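Side-chain contacts in StAR-related lipid transfer protein 13 (PDB 2PSO), which stimulates the GTPase activity of RhoA and perhaps of Cdc42, and carries the lipid-binding START domain described here: residues Leu91-Arg96 / Arg222-Pro227; Arg96-His99 / Asp104-Gln107. All coordinates share one frame; numbering follows the deposited sequence.

Overall arrangement
With centres about 12 Å apart, both interactions lie in the START domain and draw on the end of helix 87-96 and what follows it; R96 belongs to both. Interaction 1 is long-range, joining helix 87-96 to the turn that ends helix 209-223 across 125 intervening residues, and none of its three touching residues is buried. Interaction 2 is local, closing the loop between helix 87-96 and strand 109-115 on itself, and is partly buried through F105. Each sets an arginine over a phenylalanine face, with different parts of the arginine: the guanidinium of R93 in the first, the aliphatic CD of R98 in the second. Weak hydrogen bonds supplement the first; none crosses the second.

Interaction 1 (Leu91-Arg96 / Arg222-Pro227); sequences LNRVLR and RNSFQP
R93 sends CG anti to its backbone N (chi1 180°) and then bends at chi2 and chi3, a fold that lays the guanidinium over the ring of F225; the F225 ring, its CG anti to the carbonyl carbon, comes from the opposite direction. The evidence for a cation-pi stack is direct: R93 CZ lies 3.9 Å from the centroid of the F225 ring, 23° off the ring normal, and the two planes differ by 22°. The overlap is offset, since R93 NH2 sits over the middle of the ring while F225 CZ faces the guanidinium nearer its rim. R93 CB and CG extend the contact along the far end of the ring, with R93 CB 3.7 Å from F225 CZ.

S224 OG lies at the edge of the same guanidinium, near its plane. R93 NH2 donates to S224 OG at 2.9 Å and to S224 O at 3.0 Å, but both bonds are strongly bent at the hydrogen and therefore weak. The firmer polar partners lie beyond the pair: R93 NE forms a salt bridge with E97, and S224 OG is hydrogen-bonded to I221 O. E97 and the ring thus probably fix the rotation of the guanidinium together.

S224 and F225 are the middle residues of a type I beta turn, N223 to Q226, which starts on the last residue of helix 209-223, the C-terminal helix of the START fold. The contact ties this turn to helix 87-96, whose L91 and V94 pack on L153 of strand 151-157, while F225 also touches V83 of strand 76-83.

Interaction 2 (Arg96-His99 / Asp104-Gln107); sequences RERH and DFVQ
One face of the F105 ring carries the aliphatic part of R98, whose CG stands 3.8 Å above the ring plane, offset toward the rim, while H99 N approaches the ring obliquely. This is a CH-pi contact within the START domain, in the loop that leads from helix 87-96 to strand 109-115. R98 CD, 3.8 Å from the centroid of the F105 ring and 30° off its normal, supplies the geometric evidence. The guanidinium and ring planes differ by 21°, yet the charged end runs on past the ring because the R98 chain is extended from CG to NE, and its NH2 forms a salt bridge with D102, inside the same loop.

With CG anti to the backbone N (chi1 -172°), the F105 ring reaches across to where R98 CD lies over its face. The ring also meets W108 and touches Y121, and this part of the loop thereby rests against strand 118-125. With an alanine at F105, the methylenes of R98 would probably lose the aromatic surface they rest on, and a gap would be likely to open beside W108. On the same side of the ring plane as R98 CD, but nearest the CD2 atom, H99 N lies 3.9 Å from F105 CD2, and H99 CB 4.4 Å from it.

Interaction 1 (Leu91-Arg96 / Arg222-Pro227)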
loop_
_atom_site.group_PDB
_atom_site.type_symbol
_atom_site.label_atom_id
_atom_site.label_comp_id
_atom_site.label_asym_id
_atom_site.label_seq_id
_atom_site.Cartn_x
_atom_site.Cartn_y
_atom_site.Cartn_z
ATOM N N LEU A 91 9.622 10.296 -3.201
ATOM C CA LEU A 91 8.538 10.212 -4.139
ATOM C C LEU A 91 9.020 9.610 -5.451
ATOM O O LEU A 91 8.366 8.748 -6.023
ATOM C CB LEU A 91 7.924 11.600 -4.327
ATOM C CG LEU A 91 6.790 11.907 -5.332
ATOM C CD1 LEU A 91 7.393 11.961 -6.676
ATOM C CD2 LEU A 91 5.609 10.954 -5.319
ATOM N N ASN A 92 10.178 10.038 -5.918
ATOM C CA ASN A 92 10.701 9.517 -7.155
ATOM C C ASN A 92 11.059 8.062 -6.898
ATOM O O ASN A 92 10.943 7.205 -7.790
ATOM C CB ASN A 92 11.938 10.289 -7.600
ATOM C CG ASN A 92 12.539 9.710 -8.873
ATOM O OD1 ASN A 92 11.977 9.892 -9.956
ATOM N ND2 ASN A 92 13.662 8.958 -8.745
ATOM N N ARG A 93 11.463 7.766 -5.672
ATOM C CA ARG A 93 11.850 6.408 -5.380
ATOM C C ARG A 93 10.642 5.510 -5.508
ATOM O O ARG A 93 10.785 4.360 -5.964
ATOM C CB ARG A 93 12.447 6.274 -3.985
ATOM C CG ARG A 93 12.869 4.853 -3.637
ATOM C CD ARG A 93 13.803 4.207 -4.688
ATOM N NE ARG A 93 15.024 4.956 -4.939
ATOM C CZ ARG A 93 15.994 5.117 -4.043
ATOM N NH1 ARG A 93 17.063 5.825 -4.336
ATOM N NH2 ARG A 93 15.894 4.592 -2.837
ATOM N N VAL A 94 9.449 6.010 -5.128
ATOM C CA VAL A 94 8.270 5.153 -5.250
ATOM C C VAL A 94 7.783 5.182 -6.709
ATOM O O VAL A 94 7.309 4.189 -7.256
ATOM C CB VAL A 94 7.127 5.600 -4.343
ATOM C CG1 VAL A 94 5.911 4.742 -4.602
ATOM C CG2 VAL A 94 7.521 5.531 -2.905
ATOM N N LEU A 95 7.910 6.346 -7.333
ATOM C CA LEU A 95 7.257 6.574 -8.586
ATOM C C LEU A 95 8.027 5.969 -9.745
ATOM O O LEU A 95 7.415 5.310 -10.584
ATOM C CB LEU A 95 7.044 8.067 -8.791
ATOM C CG LEU A 95 6.001 8.559 -9.789
ATOM C CD1 LEU A 95 6.649 9.570 -10.695
ATOM C CD2 LEU A 95 5.479 7.464 -10.593
ATOM N N ARG A 96 9.349 6.177 -9.822
ATOM C CA ARG A 96 10.103 5.651 -10.981
ATOM C C ARG A 96 11.202 4.636 -10.659
ATOM O O ARG A 96 11.943 4.232 -11.554
ATOM C CB ARG A 96 10.719 6.789 -11.745
ATOM C CG ARG A 96 9.728 7.842 -12.258
ATOM C CD ARG A 96 8.871 7.271 -13.367
ATOM N NE ARG A 96 7.829 8.237 -13.678
ATOM C CZ ARG A 96 6.706 7.952 -14.329
ATOM N NH1 ARG A 96 5.826 8.919 -14.552
ATOM N NH2 ARG A 96 6.469 6.708 -14.747
ATOM N N ARG A 222 12.379 2.256 2.695
ATOM C CA ARG A 222 13.316 2.889 3.602
ATOM C C ARG A 222 14.717 2.319 3.432
ATOM O O ARG A 222 15.669 3.075 3.191
ATOM C CB ARG A 222 12.859 2.736 5.034
ATOM C CG ARG A 222 13.790 3.343 6.031
ATOM C CD ARG A 222 13.486 2.761 7.385
ATOM N NE ARG A 222 13.612 1.307 7.367
ATOM C CZ ARG A 222 13.105 0.507 8.295
ATOM N NH1 ARG A 222 12.424 1.014 9.315
ATOM N NH2 ARG A 222 13.273 -0.803 8.202
ATOM N N ASN A 223 14.837 0.995 3.518
ATOM C CA ASN A 223 16.126 0.339 3.357
ATOM C C ASN A 223 16.861 0.725 2.084
ATOM O O ASN A 223 18.084 0.800 2.065
ATOM C CB ASN A 223 15.983 -1.173 3.404
ATOM C CG ASN A 223 15.455 -1.667 4.740
ATOM O OD1 ASN A 223 15.540 -0.976 5.764
ATOM N ND2 ASN A 223 14.885 -2.867 4.734
ATOM N N SER A 224 16.126 0.998 1.018
ATOM C CA SER A 224 16.773 1.289 -0.247
ATOM C C SER A 224 17.448 2.674 -0.274
ATOM O O SER A 224 17.986 3.087 -1.305
ATOM C CB SER A 224 15.784 1.145 -1.394
ATOM O OG SER A 224 14.903 2.246 -1.386
ATOM N N PHE A 225 17.439 3.369 0.863
ATOM C CA PHE A 225 18.145 4.632 0.998
ATOM C C PHE A 225 19.214 4.513 2.063
ATOM O O PHE A 225 19.773 5.510 2.506
ATOM C CB PHE A 225 17.196 5.736 1.440
ATOM C CG PHE A 225 16.450 6.391 0.335
ATOM C CD1 PHE A 225 15.089 6.153 0.173
ATOM C CD2 PHE A 225 17.086 7.270 -0.518
ATOM C CE1 PHE A 225 14.370 6.774 -0.832
ATOM C CE2 PHE A 225 16.395 7.891 -1.525
ATOM C CZ PHE A 225 15.025 7.641 -1.688
ATOM N N GLN A 226 19.468 3.296 2.521
ATOM C CA GLN A 226 20.496 3.074 3.527
ATOM C C GLN A 226 21.693 2.497 2.831
ATOM O O GLN A 226 21.564 1.471 2.166
ATOM C CB GLN A 226 20.018 2.104 4.605
ATOM C CG GLN A 226 19.020 2.696 5.594
ATOM C CD GLN A 226 18.279 1.628 6.405
ATOM O OE1 GLN A 226 18.720 0.476 6.504
ATOM N NE2 GLN A 226 17.148 2.013 6.989
ATOM N N PRO A 227 22.850 3.179 2.953
ATOM C CA PRO A 227 24.162 2.695 2.527
ATOM C C PRO A 227 24.323 1.201 2.784
ATOM O O PRO A 227 24.833 0.803 3.832
ATOM C CB PRO A 227 25.121 3.498 3.411
ATOM C CG PRO A 227 24.434 4.828 3.561
ATOM C CD PRO A 227 22.933 4.546 3.507
#

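Interaction 2 (Arg96-His99 / Asp104-Gln107)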
loop_
_atom_site.group_PDB
_atom_site.type_symbol
_atom_site.label_atom_id
_atom_site.label_comp_id
_atom_site.label_asym_id
_atom_site.label_seq_id
_atom_site.Cartn_x
_atom_site.Cartn_y
_atom_site.Cartn_z
ATOM N N ARG A 96 9.349 6.177 -9.822
ATOM C CA ARG A 96 10.103 5.651 -10.981
ATOM C C ARG A 96 11.202 4.636 -10.659
ATOM O O ARG A 96 11.943 4.232 -11.554
ATOM C CB ARG A 96 10.719 6.789 -11.745
ATOM C CG ARG A 96 9.728 7.842 -12.258
ATOM C CD ARG A 96 8.871 7.271 -13.367
ATOM N NE ARG A 96 7.829 8.237 -13.678
ATOM C CZ ARG A 96 6.706 7.952 -14.329
ATOM N NH1 ARG A 96 5.826 8.919 -14.552
ATOM N NH2 ARG A 96 6.469 6.708 -14.747
ATOM N N GLU A 97 11.323 4.212 -9.401
ATOM C CA GLU A 97 12.506 3.462 -9.001
ATOM C C GLU A 97 12.204 2.214 -8.169
ATOM O O GLU A 97 12.970 1.849 -7.289
ATOM C CB GLU A 97 13.450 4.364 -8.218
ATOM C CG GLU A 97 14.144 5.386 -9.074
ATOM C CD GLU A 97 15.280 6.077 -8.365
ATOM O OE1 GLU A 97 15.145 6.423 -7.166
ATOM O OE2 GLU A 97 16.327 6.262 -9.025
ATOM N N ARG A 98 11.093 1.558 -8.455
ATOM C CA ARG A 98 10.590 0.535 -7.563
ATOM C C ARG A 98 11.336 -0.791 -7.810
ATOM O O ARG A 98 11.268 -1.733 -7.023
ATOM C CB ARG A 98 9.079 0.430 -7.748
ATOM C CG ARG A 98 8.455 -0.706 -7.049
ATOM C CD ARG A 98 6.983 -0.725 -7.176
ATOM N NE ARG A 98 6.455 -1.691 -6.222
ATOM C CZ ARG A 98 5.166 -1.967 -6.071
ATOM N NH1 ARG A 98 4.254 -1.355 -6.824
ATOM N NH2 ARG A 98 4.797 -2.860 -5.166
ATOM N N HIS A 99 12.094 -0.842 -8.899
ATOM C CA HIS A 99 12.931 -1.995 -9.170
ATOM C C HIS A 99 14.048 -1.993 -8.143
ATOM O O HIS A 99 14.613 -3.043 -7.837
ATOM C CB HIS A 99 13.474 -1.958 -10.592
ATOM C CG HIS A 99 13.924 -0.598 -11.027
ATOM N ND1 HIS A 99 15.239 -0.183 -10.937
ATOM C CD2 HIS A 99 13.232 0.451 -11.540
ATOM C CE1 HIS A 99 15.337 1.060 -11.381
ATOM N NE2 HIS A 99 14.133 1.470 -11.746
ATOM N N ASP A 104 10.006 -8.319 -6.588
ATOM C CA ASP A 104 8.914 -8.976 -7.287
ATOM C C ASP A 104 8.367 -8.159 -8.437
ATOM O O ASP A 104 7.680 -8.700 -9.298
ATOM C CB ASP A 104 7.799 -9.311 -6.309
ATOM C CG ASP A 104 8.142 -10.496 -5.428
ATOM O OD1 ASP A 104 9.076 -11.272 -5.774
ATOM O OD2 ASP A 104 7.470 -10.656 -4.388
ATOM N N PHE A 105 8.678 -6.862 -8.435
ATOM C CA PHE A 105 8.215 -5.911 -9.439
ATOM C C PHE A 105 8.734 -6.222 -10.839
ATOM O O PHE A 105 9.862 -5.844 -11.166
ATOM C CB PHE A 105 8.766 -4.566 -9.043
ATOM C CG PHE A 105 8.246 -3.411 -9.855
ATOM C CD1 PHE A 105 6.921 -2.992 -9.727
ATOM C CD2 PHE A 105 9.097 -2.694 -10.680
ATOM C CE1 PHE A 105 6.449 -1.910 -10.435
ATOM C CE2 PHE A 105 8.639 -1.626 -11.387
ATOM C CZ PHE A 105 7.310 -1.231 -11.279
ATOM N N VAL A 106 7.933 -6.875 -11.683
ATOM C CA VAL A 106 8.478 -7.309 -12.966
ATOM C C VAL A 106 8.185 -6.498 -14.219
ATOM O O VAL A 106 9.104 -5.920 -14.780
ATOM C CB VAL A 106 8.304 -8.813 -13.213
ATOM C CG1 VAL A 106 8.714 -9.178 -14.633
ATOM C CG2 VAL A 106 9.172 -9.576 -12.233
ATOM N N GLN A 107 6.960 -6.462 -14.719
ATOM C CA GLN A 107 6.794 -5.825 -16.026
ATOM C C GLN A 107 6.183 -4.456 -15.870
ATOM O O GLN A 107 5.086 -4.336 -15.346
ATOM C CB GLN A 107 5.892 -6.637 -16.944
ATOM C CG GLN A 107 5.887 -8.102 -16.705
ATOM C CD GLN A 107 5.330 -8.839 -17.894
ATOM O OE1 GLN A 107 5.893 -8.776 -18.993
ATOM N NE2 GLN A 107 4.212 -9.534 -17.697
#